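Local coordinates for protein cysteine desulfurase (Elizabethkingia anophelis NUHP1, PDB 5VPR) that probably removes sulfur from L-cysteine, using pyridoxal 5'-phosphate as cofactor, to give L-alanine and a persulfurated sulfur carrier, at residues L316-Q320 and R338-V342. Numbering follows the deposited sequence.
Sequences LEYAQ and RAGVV
Residues 316-320 form one regular turn of helix 305-324 (Q320 N to L316 O, 2.9 Å), whose face bearing L316, A319 and Q320 meets a bend leading into strand 341-345. The CA register is L316 to G340 at 6.1 Å and Q320 to V342 at 6.5 Å. L316 is chi1 t, chi2 p. R338 is extended (phi/psi -135/154), yet its m, t, m side chain folds back: R338 NE donates to V341 O (3.0 Å, 176°), which orients the guanidinium, and R338 NH2 donates to Q320 OE1 (2.5 Å, 152°). R338 NH1 adds a weak hydrogen bond to Q320 OE1 (3.2 Å, 124°), which lies near the guanidinium plane. Q320 has chi1 and chi2 both t and chi3 -55°. R338 O lies 3.4 Å from L316 CD2. G340 turns the chain with positive phi (69/16), its N 3.9 Å from L316 CD2. V341 starts the strand; its CA-to-CB bond points away while its O lies 3.4 Å from L316 CD1. V342 directs its CA-to-CB bond toward the helix (chi1 t): CG2 packs 3.3 Å from L316 CD1 and 4.1 Å from A319 CB, and CG1 is 4.4 Å from Q320 CB. V331 and F390 extend this apolar patch. Such alternation is characteristic of alpha/beta packing, here joining helix 305-324 to the antiparallel sheet of the C-terminal domain in a class-V, fold-type I PLP enzyme.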
loop_
_atom_site.group_PDB
_atom_site.type_symbol
_atom_site.label_atom_id
_atom_site.label_comp_id
_atom_site.label_asym_id
_atom_site.label_seq_id
_atom_site.Cartn_x
_atom_site.Cartn_y
_atom_site.Cartn_z
ATOM N N LEU A 316 -10.387 -5.365 -12.992
ATOM C CA LEU A 316 -10.189 -3.984 -13.406
ATOM C C LEU A 316 -10.616 -3.778 -14.852
ATOM O O LEU A 316 -11.373 -2.851 -15.162
ATOM C CB LEU A 316 -8.718 -3.610 -13.209
ATOM C CG LEU A 316 -8.283 -2.171 -13.473
ATOM C CD1 LEU A 316 -9.002 -1.283 -12.522
ATOM C CD2 LEU A 316 -6.781 -2.007 -13.280
ATOM N N GLU A 317 -10.147 -4.642 -15.754
ATOM C CA GLU A 317 -10.523 -4.510 -17.160
ATOM C C GLU A 317 -12.035 -4.611 -17.339
ATOM O O GLU A 317 -12.635 -3.835 -18.094
ATOM C CB GLU A 317 -9.807 -5.572 -17.993
ATOM N N TYR A 318 -12.665 -5.566 -16.653
ATOM C CA TYR A 318 -14.109 -5.747 -16.778
ATOM C C TYR A 318 -14.859 -4.525 -16.261
ATOM O O TYR A 318 -15.770 -4.015 -16.922
ATOM C CB TYR A 318 -14.536 -7.008 -16.024
ATOM C CG TYR A 318 -16.012 -7.322 -16.113
ATOM C CD1 TYR A 318 -16.847 -7.203 -15.000
ATOM C CD2 TYR A 318 -16.572 -7.742 -17.311
ATOM C CE1 TYR A 318 -18.208 -7.505 -15.095
ATOM C CE2 TYR A 318 -17.905 -8.035 -17.409
ATOM C CZ TYR A 318 -18.721 -7.917 -16.309
ATOM O OH TYR A 318 -20.055 -8.219 -16.448
ATOM N N ALA A 319 -14.475 -4.029 -15.082
ATOM C CA ALA A 319 -15.164 -2.878 -14.504
ATOM C C ALA A 319 -15.014 -1.646 -15.391
ATOM O O ALA A 319 -15.994 -0.947 -15.672
ATOM C CB ALA A 319 -14.638 -2.604 -13.093
ATOM N N GLN A 320 -13.792 -1.362 -15.843
ATOM C CA GLN A 320 -13.591 -0.197 -16.701
ATOM C C GLN A 320 -14.381 -0.331 -17.995
ATOM O O GLN A 320 -14.955 0.647 -18.488
ATOM C CB GLN A 320 -12.101 0.010 -16.989
ATOM C CG GLN A 320 -11.834 1.219 -17.885
ATOM C CD GLN A 320 -10.357 1.562 -18.033
ATOM O OE1 GLN A 320 -9.651 1.772 -17.045
ATOM N NE2 GLN A 320 -9.891 1.633 -19.272
ATOM N N ARG A 338 -2.577 0.377 -14.375
ATOM C CA ARG A 338 -3.104 0.654 -13.051
ATOM C C ARG A 338 -3.264 -0.635 -12.261
ATOM O O ARG A 338 -3.439 -1.718 -12.826
ATOM C CB ARG A 338 -4.457 1.379 -13.104
ATOM C CG ARG A 338 -4.400 2.722 -13.810
ATOM C CD ARG A 338 -5.648 3.545 -13.521
ATOM N NE ARG A 338 -6.868 2.758 -13.647
ATOM C CZ ARG A 338 -7.422 2.415 -14.803
ATOM N NH1 ARG A 338 -6.864 2.780 -15.949
ATOM N NH2 ARG A 338 -8.533 1.698 -14.809
ATOM N N ALA A 339 -3.202 -0.498 -10.942
ATOM C CA ALA A 339 -3.307 -1.620 -10.017
ATOM C C ALA A 339 -4.570 -1.424 -9.185
ATOM O O ALA A 339 -4.608 -0.577 -8.289
ATOM C CB ALA A 339 -2.068 -1.736 -9.134
ATOM N N GLY A 340 -5.611 -2.179 -9.526
ATOM C CA GLY A 340 -6.758 -2.385 -8.662
ATOM C C GLY A 340 -7.677 -1.207 -8.416
ATOM O O GLY A 340 -8.472 -1.263 -7.480
ATOM N N VAL A 341 -7.615 -0.149 -9.223
ATOM C CA VAL A 341 -8.383 1.067 -8.954
ATOM C C VAL A 341 -9.016 1.560 -10.254
ATOM O O VAL A 341 -8.300 1.815 -11.229
ATOM C CB VAL A 341 -7.506 2.181 -8.350
ATOM C CG1 VAL A 341 -8.326 3.444 -8.162
ATOM C CG2 VAL A 341 -6.866 1.747 -7.016
ATOM N N VAL A 342 -10.345 1.723 -10.263
ATOM C CA VAL A 342 -11.062 2.477 -11.297
ATOM C C VAL A 342 -11.607 3.749 -10.661
ATOM O O VAL A 342 -12.489 3.686 -9.787
ATOM C CB VAL A 342 -12.232 1.695 -11.918
ATOM C CG1 VAL A 342 -12.629 2.319 -13.258
ATOM C CG2 VAL A 342 -11.937 0.234 -12.052
#